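Local coordinates for glia-derived nexin (Homo sapiens, PDB 4DY0), which inhibits the serine proteases thrombin, trypsin and urokinase as a heparin-binding serpin, and promotes neurite extension by blocking thrombin, at residues L225-G229 with E230-M234; S260-S263 with I264-P267; D284-E287 with P288-L292; L292-T295 with D296-S300. All coordinates share one frame; numbering follows the deposited sequence.

Contact 1: residues L225-G229 with E230-M234; sequences LPYHG and ESISM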
loop_
_atom_site.group_PDB
_atom_site.type_symbol
_atom_site.label_atom_id
_atom_site.label_comp_id
_atom_site.label_asym_id
_atom_site.label_seq_id
_atom_site.Cartn_x
_atom_site.Cartn_y
_atom_site.Cartn_z
ATOM N N LEU A 225 -0.447 14.870 8.892
ATOM C CA LEU A 225 0.500 15.779 8.270
ATOM C C LEU A 225 0.137 15.915 6.803
ATOM O O LEU A 225 0.406 15.015 6.011
ATOM C CB LEU A 225 1.921 15.237 8.393
ATOM C CG LEU A 225 2.520 15.044 9.782
ATOM C CD1 LEU A 225 1.615 14.199 10.648
ATOM C CD2 LEU A 225 3.871 14.382 9.634
ATOM N N PRO A 226 -0.494 17.035 6.435
ATOM C CA PRO A 226 -0.935 17.219 5.052
ATOM C C PRO A 226 0.207 17.547 4.089
ATOM O O PRO A 226 1.194 18.179 4.479
ATOM C CB PRO A 226 -1.900 18.404 5.151
ATOM C CG PRO A 226 -1.450 19.158 6.357
ATOM C CD PRO A 226 -0.918 18.139 7.316
ATOM N N TYR A 227 0.071 17.100 2.841
ATOM C CA TYR A 227 0.988 17.490 1.777
ATOM C C TYR A 227 0.448 18.735 1.065
ATOM O O TYR A 227 -0.746 19.024 1.130
ATOM C CB TYR A 227 1.216 16.337 0.798
ATOM C CG TYR A 227 1.979 15.178 1.403
ATOM C CD1 TYR A 227 3.368 15.153 1.390
ATOM C CD2 TYR A 227 1.311 14.111 1.996
ATOM C CE1 TYR A 227 4.074 14.092 1.949
ATOM C CE2 TYR A 227 2.009 13.047 2.559
ATOM C CZ TYR A 227 3.387 13.044 2.529
ATOM O OH TYR A 227 4.084 11.994 3.085
ATOM N N HIS A 228 1.329 19.465 0.389
ATOM C CA HIS A 228 1.003 20.809 -0.093
ATOM C C HIS A 228 -0.154 20.876 -1.100
ATOM O O HIS A 228 -0.875 21.872 -1.149
ATOM C CB HIS A 228 2.253 21.518 -0.627
ATOM C CG HIS A 228 2.628 21.132 -2.025
ATOM N ND1 HIS A 228 3.099 19.878 -2.351
ATOM C CD2 HIS A 228 2.628 21.846 -3.177
ATOM C CE1 HIS A 228 3.357 19.831 -3.648
ATOM N NE2 HIS A 228 3.080 21.013 -4.171
ATOM N N GLY A 229 -0.334 19.821 -1.888
ATOM C CA GLY A 229 -1.460 19.749 -2.817
ATOM C C GLY A 229 -2.796 19.731 -2.092
ATOM O O GLY A 229 -3.847 19.966 -2.690
ATOM N N GLU A 230 -2.749 19.443 -0.795
ATOM C CA GLU A 230 -3.941 19.415 0.054
ATOM C C GLU A 230 -4.995 18.372 -0.346
ATOM O O GLU A 230 -6.167 18.497 0.009
ATOM C CB GLU A 230 -4.558 20.811 0.171
ATOM C CG GLU A 230 -3.757 21.737 1.073
ATOM C CD GLU A 230 -4.414 23.088 1.264
ATOM O OE1 GLU A 230 -5.097 23.560 0.330
ATOM O OE2 GLU A 230 -4.242 23.682 2.348
ATOM N N SER A 231 -4.576 17.342 -1.074
ATOM C CA SER A 231 -5.466 16.227 -1.383
ATOM C C SER A 231 -4.957 14.946 -0.723
ATOM O O SER A 231 -5.719 14.005 -0.495
ATOM C CB SER A 231 -5.600 16.039 -2.894
ATOM O OG SER A 231 -4.332 15.903 -3.508
ATOM N N ILE A 232 -3.667 14.927 -0.406
ATOM C CA ILE A 232 -3.041 13.761 0.204
ATOM C C ILE A 232 -2.429 14.117 1.554
ATOM O O ILE A 232 -1.877 15.200 1.730
ATOM C CB ILE A 232 -1.947 13.170 -0.710
ATOM C CG1 ILE A 232 -2.537 12.807 -2.075
ATOM C CG2 ILE A 232 -1.298 11.957 -0.046
ATOM C CD1 ILE A 232 -1.518 12.303 -3.073
ATOM N N SER A 233 -2.528 13.204 2.511
ATOM C CA SER A 233 -1.947 13.444 3.825
ATOM C C SER A 233 -1.422 12.160 4.446
ATOM O O SER A 233 -1.886 11.064 4.135
ATOM C CB SER A 233 -2.960 14.116 4.755
ATOM O OG SER A 233 -4.137 13.339 4.860
ATOM N N MET A 234 -0.430 12.303 5.312
ATOM C CA MET A 234 0.071 11.175 6.064
ATOM C C MET A 234 -0.617 11.137 7.425
ATOM O O MET A 234 -0.832 12.176 8.052
ATOM C CB MET A 234 1.582 11.282 6.252
ATOM C CG MET A 234 2.154 10.174 7.128
ATOM S SD MET A 234 3.943 10.250 7.318
ATOM C CE MET A 234 4.482 9.679 5.708
#
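Glu-230 closes a type I turn with Tyr-227: its backbone N donates to Tyr-227 O over 2.8 Å. Its own phi is positive, 62°, which swings the chain back toward the first strand, while its carboxylate leads off to a salt bridge with Lys-175, a placing made less certain by the poor order of this side chain. Ser-231 continues the return, its OG hydrogen-bonded to Asn-85. At Ile-232 the pairing starts: Tyr-227 N donates to Ile-232 O, 2.9 Å away. Ile-232 CG2 meets Tyr-227 CD2 at 4.0 Å, and the backbone from Ile-232 C to Ser-233 N runs along the edge of the tyrosine ring. Ser-233 and Pro-226 form a non-hydrogen-bonded antiparallel pair, with Ser-233 CB 3.7 Å from Pro-226 CA; Ser-233 OG is held instead by Asn-365 and Glu-224. Met-234 pairs with Leu-225 through two bonds, the one from Leu-225 N to Met-234 O being nearly straight at 171°. The Met-234 side chain runs extended through chi1 and chi2, then bends at chi3 (-74°), which carries CE back to 3.5 Å from Tyr-227 OH. With an alanine at Tyr-227, Ile-232 CG2 would probably lose the ring carbon CD2 it packs on, and Met-234 CE its hydroxyl neighbour. The whole is the tip of the beta hairpin 219-226/232-239: Trp-174 stacks on the tyrosine, Phe-170 meets it edge-to-face, and strands 358-364 and 319-328 bring Ile-362 and Ile-326 against Tyr-227 and Met-234.

Contact 2: residues S260-S263 with I264-P267; sequences SWMS and IMVP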
loop_
_atom_site.group_PDB
_atom_site.type_symbol
_atom_site.label_atom_id
_atom_site.label_comp_id
_atom_site.label_asym_id
_atom_site.label_seq_id
_atom_site.Cartn_x
_atom_site.Cartn_y
_atom_site.Cartn_z
ATOM N N SER A 260 -13.042 7.398 12.352
ATOM C CA SER A 260 -13.154 7.736 13.758
ATOM C C SER A 260 -12.118 8.796 14.132
ATOM O O SER A 260 -12.439 9.756 14.828
ATOM C CB SER A 260 -12.993 6.486 14.624
ATOM O OG SER A 260 -13.117 6.802 15.996
ATOM N N TRP A 261 -10.882 8.628 13.663
ATOM C CA TRP A 261 -9.840 9.612 13.942
ATOM C C TRP A 261 -10.275 10.979 13.436
ATOM O O TRP A 261 -10.129 11.982 14.131
ATOM C CB TRP A 261 -8.497 9.230 13.304
ATOM C CG TRP A 261 -7.895 7.951 13.812
ATOM C CD1 TRP A 261 -8.294 7.227 14.899
ATOM C CD2 TRP A 261 -6.763 7.260 13.267
ATOM N NE1 TRP A 261 -7.496 6.121 15.051
ATOM C CE2 TRP A 261 -6.546 6.119 14.064
ATOM C CE3 TRP A 261 -5.916 7.493 12.176
ATOM C CZ2 TRP A 261 -5.515 5.213 13.807
ATOM C CZ3 TRP A 261 -4.896 6.594 11.924
ATOM C CH2 TRP A 261 -4.704 5.467 12.734
ATOM N N MET A 262 -10.815 11.007 12.220
ATOM C CA MET A 262 -11.239 12.255 11.589
ATOM C C MET A 262 -12.157 13.089 12.483
ATOM O O MET A 262 -12.078 14.315 12.492
ATOM C CB MET A 262 -11.931 11.971 10.254
ATOM C CG MET A 262 -11.036 11.323 9.205
ATOM S SD MET A 262 -9.601 12.332 8.794
ATOM C CE MET A 262 -8.935 11.438 7.392
ATOM N N SER A 263 -13.030 12.423 13.231
ATOM C CA SER A 263 -13.982 13.127 14.086
ATOM C C SER A 263 -13.452 13.340 15.503
ATOM O O SER A 263 -14.183 13.790 16.386
ATOM C CB SER A 263 -15.325 12.389 14.121
ATOM O OG SER A 263 -15.146 11.029 14.469
ATOM N N ILE A 264 -12.181 13.015 15.715
ATOM C CA ILE A 264 -11.545 13.246 17.008
ATOM C C ILE A 264 -10.425 14.274 16.903
ATOM O O ILE A 264 -10.178 15.032 17.843
ATOM C CB ILE A 264 -10.953 11.958 17.591
ATOM C CG1 ILE A 264 -12.045 10.910 17.802
ATOM C CG2 ILE A 264 -10.225 12.257 18.895
ATOM C CD1 ILE A 264 -11.503 9.560 18.245
ATOM N N MET A 265 -9.746 14.285 15.758
ATOM C CA MET A 265 -8.634 15.198 15.525
ATOM C C MET A 265 -9.105 16.640 15.489
ATOM O O MET A 265 -10.086 16.969 14.824
ATOM C CB MET A 265 -7.945 14.884 14.197
ATOM C CG MET A 265 -7.286 13.530 14.134
ATOM S SD MET A 265 -6.343 13.328 12.608
ATOM C CE MET A 265 -7.596 13.720 11.390
ATOM N N VAL A 266 -8.397 17.497 16.211
ATOM C CA VAL A 266 -8.603 18.933 16.123
ATOM C C VAL A 266 -7.239 19.557 15.919
ATOM O O VAL A 266 -6.236 19.032 16.409
ATOM C CB VAL A 266 -9.224 19.509 17.408
ATOM C CG1 VAL A 266 -10.658 19.041 17.559
ATOM C CG2 VAL A 266 -8.386 19.123 18.623
ATOM N N PRO A 267 -7.187 20.673 15.186
ATOM C CA PRO A 267 -5.895 21.304 14.978
ATOM C C PRO A 267 -5.326 21.797 16.306
ATOM O O PRO A 267 -6.075 22.259 17.165
ATOM C CB PRO A 267 -6.222 22.491 14.058
ATOM C CG PRO A 267 -7.543 22.161 13.440
ATOM C CD PRO A 267 -8.276 21.361 14.473
#
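Ile-264 lies back against the helix end that precedes it, its CG1 only 3.2 Å from Ser-260 O. The first torsion sets this up: CG1 stands anti to the carbonyl carbon (chi1 -60°), which turns the longer branch back over the last helical turn and brings CD1 3.9 Å from Ser-260 OG. Met-265, the next most covered residue, passes its CG within 3.2 Å of Trp-261 O, and a bend at chi3 (-54°) carries CE to Met-262 SD, 3.6 Å away. These two methionines run side by side and point the same way, a thioether-to-methyl contact. Both Ile-264 and Met-265 are also tied by backbone to Trp-261 O. Met-265 N donates to it over 2.8 Å, almost in line with the carbonyl (179°), whereas Ile-264 N, also at 2.8 Å, comes from well above the carbonyl plane. Trp-261 itself faces elsewhere, stacking on Phe-222 with NE1 hydrogen-bonded to Tyr-220, and so joins helix 255-262 to strand 219-226. Ser-263 OG, on the first residue beyond the helix, donates a hydrogen bond to Ser-260 O (3.0 Å). The chemistry is thus that of a helix end where Trp-261 O takes two N-H groups and Ser-260 O the hydroxyl of Ser-263, with apolar branches covering both oxygens.

Contact 3: residues D284-E287 with P288-L292; sequences DLKE and PLKVL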
loop_
_atom_site.group_PDB
_atom_site.type_symbol
_atom_site.label_atom_id
_atom_site.label_comp_id
_atom_site.label_asym_id
_atom_site.label_seq_id
_atom_site.Cartn_x
_atom_site.Cartn_y
_atom_site.Cartn_z
ATOM N N ASP A 284 4.716 -10.973 -1.243
ATOM C CA ASP A 284 3.889 -11.809 -2.090
ATOM C C ASP A 284 2.512 -11.897 -1.449
ATOM O O ASP A 284 2.377 -12.380 -0.325
ATOM C CB ASP A 284 4.513 -13.198 -2.223
ATOM C CG ASP A 284 3.804 -14.064 -3.244
ATOM O OD1 ASP A 284 2.797 -13.607 -3.819
ATOM O OD2 ASP A 284 4.253 -15.207 -3.467
ATOM N N LEU A 285 1.491 -11.434 -2.162
ATOM C CA LEU A 285 0.139 -11.351 -1.608
ATOM C C LEU A 285 -0.586 -12.693 -1.553
ATOM O O LEU A 285 -1.653 -12.800 -0.954
ATOM C CB LEU A 285 -0.693 -10.343 -2.406
ATOM C CG LEU A 285 -0.693 -8.888 -1.927
ATOM C CD1 LEU A 285 0.507 -8.590 -1.047
ATOM C CD2 LEU A 285 -0.767 -7.922 -3.106
ATOM N N LYS A 286 -0.004 -13.715 -2.170
ATOM C CA LYS A 286 -0.666 -15.016 -2.307
ATOM C C LYS A 286 -1.299 -15.577 -1.027
ATOM O O LYS A 286 -2.504 -15.826 -0.985
ATOM C CB LYS A 286 0.290 -16.047 -2.915
ATOM C CG LYS A 286 -0.271 -17.463 -2.950
ATOM C CD LYS A 286 0.459 -18.331 -3.961
ATOM C CE LYS A 286 1.935 -18.442 -3.635
ATOM N NZ LYS A 286 2.662 -19.229 -4.662
ATOM N N GLU A 287 -0.494 -15.788 0.010
ATOM C CA GLU A 287 -0.989 -16.446 1.224
ATOM C C GLU A 287 -2.111 -15.682 1.939
ATOM O O GLU A 287 -3.148 -16.262 2.266
ATOM C CB GLU A 287 0.159 -16.764 2.184
ATOM C CG GLU A 287 1.131 -17.796 1.635
ATOM C CD GLU A 287 0.453 -19.117 1.316
ATOM O OE1 GLU A 287 -0.248 -19.658 2.199
ATOM O OE2 GLU A 287 0.624 -19.616 0.183
ATOM N N PRO A 288 -1.905 -14.382 2.193
ATOM C CA PRO A 288 -2.950 -13.587 2.823
ATOM C C PRO A 288 -4.252 -13.636 2.028
ATOM O O PRO A 288 -5.336 -13.710 2.612
ATOM C CB PRO A 288 -2.369 -12.172 2.809
ATOM C CG PRO A 288 -0.894 -12.379 2.817
ATOM C CD PRO A 288 -0.661 -13.617 1.998
ATOM N N LEU A 289 -4.156 -13.602 0.703
ATOM C CA LEU A 289 -5.363 -13.674 -0.121
ATOM C C LEU A 289 -6.104 -15.002 0.071
ATOM O O LEU A 289 -7.331 -15.033 0.121
ATOM C CB LEU A 289 -5.043 -13.412 -1.597
ATOM C CG LEU A 289 -4.668 -11.956 -1.911
ATOM C CD1 LEU A 289 -4.262 -11.795 -3.360
ATOM C CD2 LEU A 289 -5.807 -10.999 -1.565
ATOM N N LYS A 290 -5.361 -16.098 0.184
ATOM C CA LYS A 290 -5.970 -17.394 0.467
ATOM C C LYS A 290 -6.794 -17.354 1.757
ATOM O O LYS A 290 -7.917 -17.852 1.800
ATOM C CB LYS A 290 -4.905 -18.479 0.599
ATOM C CG LYS A 290 -4.154 -18.806 -0.673
ATOM C CD LYS A 290 -3.225 -19.998 -0.436
ATOM C CE LYS A 290 -2.354 -20.279 -1.645
ATOM N NZ LYS A 290 -1.537 -21.503 -1.442
ATOM N N VAL A 291 -6.227 -16.773 2.810
ATOM C CA VAL A 291 -6.913 -16.682 4.095
ATOM C C VAL A 291 -8.248 -15.958 3.939
ATOM O O VAL A 291 -9.206 -16.247 4.664
ATOM C CB VAL A 291 -6.050 -15.957 5.150
ATOM C CG1 VAL A 291 -6.871 -15.640 6.401
ATOM C CG2 VAL A 291 -4.818 -16.785 5.492
ATOM N N LEU A 292 -8.304 -15.025 2.993
ATOM C CA LEU A 292 -9.539 -14.298 2.695
ATOM C C LEU A 292 -10.521 -15.134 1.879
ATOM O O LEU A 292 -11.676 -14.746 1.697
ATOM C CB LEU A 292 -9.243 -12.989 1.958
ATOM C CG LEU A 292 -8.556 -11.879 2.755
ATOM C CD1 LEU A 292 -8.478 -10.605 1.921
ATOM C CD2 LEU A 292 -9.278 -11.623 4.078
#
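Leu-285 O accepts from Leu-289 N at 3.1 Å, the first of three i to i+4 backbone bonds across the contact. Lys-290 N to Lys-286 O and Val-291 N to Glu-287 O follow. Pro-288 has no N-H to give, and a first-turn N-H has no carbonyl of a preceding helical turn to bond, which suits a proline there; its CD instead sits 3.2 Å from Leu-285 O. Ahead of these, Asp-284 OD1 caps the helix start by accepting from Lys-286 N, a bond of 3.3 Å that meets the carboxylate from above its plane (62° out of it). The same carboxylate also binds His-319 and Ile-320 N.

Charge pairing rests on Glu-287 and Lys-290, whose side chains run alongside each other. The glutamate folds at chi2 (-59°), and its OE2 forms a salt bridge with Lys-290 NZ at 3.3 Å, weak as a hydrogen bond. A methionine in place of Lys-290 would probably leave the Glu-287 carboxylate without this mate. Beside the salt bridge, Lys-290 CE also packs 3.7 Å from Lys-286 CG, two lysine stems side by side, with Lys-286 NZ hydrogen-bonded to Ser-318 O.

The apolar contact is on the buried side, where Leu-285 CB meets Leu-289 CD1 at 4.0 Å; Ile-39 and Leu-43 of helix 36-47 cover these leucines, while Val-19 and Gln-22 of helix 5-26 touch Pro-288. The arrangement is that of a short capped alpha-helix of the serpin fold, with proline in its first turn, reached from strand 266-284 through the turn at Leu-285.

Contact 4: residues L292-T295 with D296-S300; sequences LGIT and DMFDS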
loop_
_atom_site.group_PDB
_atom_site.type_symbol
_atom_site.label_atom_id
_atom_site.label_comp_id
_atom_site.label_asym_id
_atom_site.label_seq_id
_atom_site.Cartn_x
_atom_site.Cartn_y
_atom_site.Cartn_z
ATOM N N LEU A 292 -8.304 -15.025 2.993
ATOM C CA LEU A 292 -9.539 -14.298 2.695
ATOM C C LEU A 292 -10.521 -15.134 1.879
ATOM O O LEU A 292 -11.676 -14.746 1.697
ATOM C CB LEU A 292 -9.243 -12.989 1.958
ATOM C CG LEU A 292 -8.556 -11.879 2.755
ATOM C CD1 LEU A 292 -8.478 -10.605 1.921
ATOM C CD2 LEU A 292 -9.278 -11.623 4.078
ATOM N N GLY A 293 -10.060 -16.276 1.382
ATOM C CA GLY A 293 -10.928 -17.186 0.641
ATOM C C GLY A 293 -10.683 -17.252 -0.857
ATOM O O GLY A 293 -11.447 -17.887 -1.582
ATOM N N ILE A 294 -9.628 -16.591 -1.331
ATOM C CA ILE A 294 -9.279 -16.641 -2.750
ATOM C C ILE A 294 -8.203 -17.696 -2.970
ATOM O O ILE A 294 -7.015 -17.398 -2.867
ATOM C CB ILE A 294 -8.754 -15.283 -3.258
ATOM C CG1 ILE A 294 -9.804 -14.191 -3.053
ATOM C CG2 ILE A 294 -8.367 -15.378 -4.726
ATOM C CD1 ILE A 294 -9.241 -12.786 -3.122
ATOM N N THR A 295 -8.621 -18.922 -3.270
ATOM C CA THR A 295 -7.691 -20.054 -3.344
ATOM C C THR A 295 -7.470 -20.613 -4.752
ATOM O O THR A 295 -6.351 -20.992 -5.105
ATOM C CB THR A 295 -8.155 -21.214 -2.438
ATOM O OG1 THR A 295 -9.528 -21.514 -2.719
ATOM C CG2 THR A 295 -8.016 -20.835 -0.974
ATOM N N ASP A 296 -8.534 -20.671 -5.548
ATOM C CA ASP A 296 -8.469 -21.310 -6.863
ATOM C C ASP A 296 -7.387 -20.738 -7.783
ATOM O O ASP A 296 -6.596 -21.484 -8.355
ATOM C CB ASP A 296 -9.828 -21.252 -7.559
ATOM C CG ASP A 296 -10.863 -22.148 -6.902
ATOM O OD1 ASP A 296 -10.576 -22.725 -5.828
ATOM O OD2 ASP A 296 -11.968 -22.277 -7.465
ATOM N N MET A 297 -7.351 -19.417 -7.922
ATOM C CA MET A 297 -6.430 -18.780 -8.861
ATOM C C MET A 297 -4.967 -19.163 -8.641
ATOM O O MET A 297 -4.142 -19.001 -9.536
ATOM C CB MET A 297 -6.581 -17.259 -8.823
ATOM C CG MET A 297 -5.999 -16.586 -7.590
ATOM S SD MET A 297 -6.384 -14.821 -7.601
ATOM C CE MET A 297 -5.283 -14.228 -6.321
ATOM N N PHE A 298 -4.650 -19.671 -7.454
ATOM C CA PHE A 298 -3.277 -20.056 -7.139
ATOM C C PHE A 298 -3.044 -21.539 -7.370
ATOM O O PHE A 298 -1.912 -22.011 -7.309
ATOM C CB PHE A 298 -2.930 -19.701 -5.691
ATOM C CG PHE A 298 -3.052 -18.241 -5.385
ATOM C CD1 PHE A 298 -2.212 -17.321 -5.989
ATOM C CD2 PHE A 298 -4.003 -17.787 -4.486
ATOM C CE1 PHE A 298 -2.321 -15.970 -5.708
ATOM C CE2 PHE A 298 -4.119 -16.437 -4.199
ATOM C CZ PHE A 298 -3.276 -15.528 -4.813
ATOM N N ASP A 299 -4.118 -22.274 -7.632
ATOM C CA ASP A 299 -4.017 -23.719 -7.788
ATOM C C ASP A 299 -3.880 -24.099 -9.253
ATOM O O ASP A 299 -4.633 -23.629 -10.104
ATOM C CB ASP A 299 -5.220 -24.419 -7.152
ATOM C CG ASP A 299 -5.113 -25.932 -7.212
ATOM O OD1 ASP A 299 -5.330 -26.513 -8.298
ATOM O OD2 ASP A 299 -4.828 -26.540 -6.161
ATOM N N SER A 300 -2.916 -24.964 -9.531
ATOM C CA SER A 300 -2.593 -25.364 -10.894
ATOM C C SER A 300 -3.785 -25.963 -11.647
ATOM O O SER A 300 -3.964 -25.712 -12.838
ATOM C CB SER A 300 -1.429 -26.352 -10.872
#
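The Phe-298 ring takes Ile-294 O at its edge, near the ring plane, CE2 standing 3.3 Å from that oxygen. On one face lies Met-297 CG, 3.8 Å above the plane and over the ring centre. Around it, Lys-286, Leu-289 and Lys-290 of helix 286-291 also touch the phenylalanine. Met-297 also packs on Ile-294: with CG between its backbone N and carbonyl carbon (chi1 74°) and the chain extended beyond, its SD comes 3.5 Å from Ile-294 CG2, and CE follows at 3.7 Å. The two side chains cross at a slant, so that one isoleucine methyl meets the whole thioether end. Before this, Gly-293 ends helix 286-291 in a Schellman motif at positive phi, where a CB would be jammed against the preceding carbonyl; the chain then enters the 3-10 segment 296-298. That short turn is fastened by Phe-298 N donating to Thr-295 O at 3.2 Å, and by Asp-299 N to Asp-296 O at 2.7 Å. Gln-57 OE1 of helix 52-62 accepts from both Thr-295 N and Asp-296 N, and the Asp-296 carboxylate forms a salt bridge with Arg-53 of that helix.

Contacts 3 and 4 touch, with centres about 8 Å apart and Leu-292 in common. Leu-289 O and Ile-294 N lie 3.1 Å apart, a probable hydrogen bond, and Lys-286 CD packs 3.5 Å from Phe-298 CD1. Contacts 1 and 2 reach the same sheet without touching, about 16 Å between centres and about 6 Å between nearest atoms. Contacts 1 and 3 lie on opposite sides of the chain's centre, about 31 Å apart centre to centre. Strand 266-284 leads from contact 2 to contact 3. A glycerol, probably from the crystallisation liquor, lies about 4 Å from the Lys-286 side chain in contact 3. All four lie away from the predicted reactive bond.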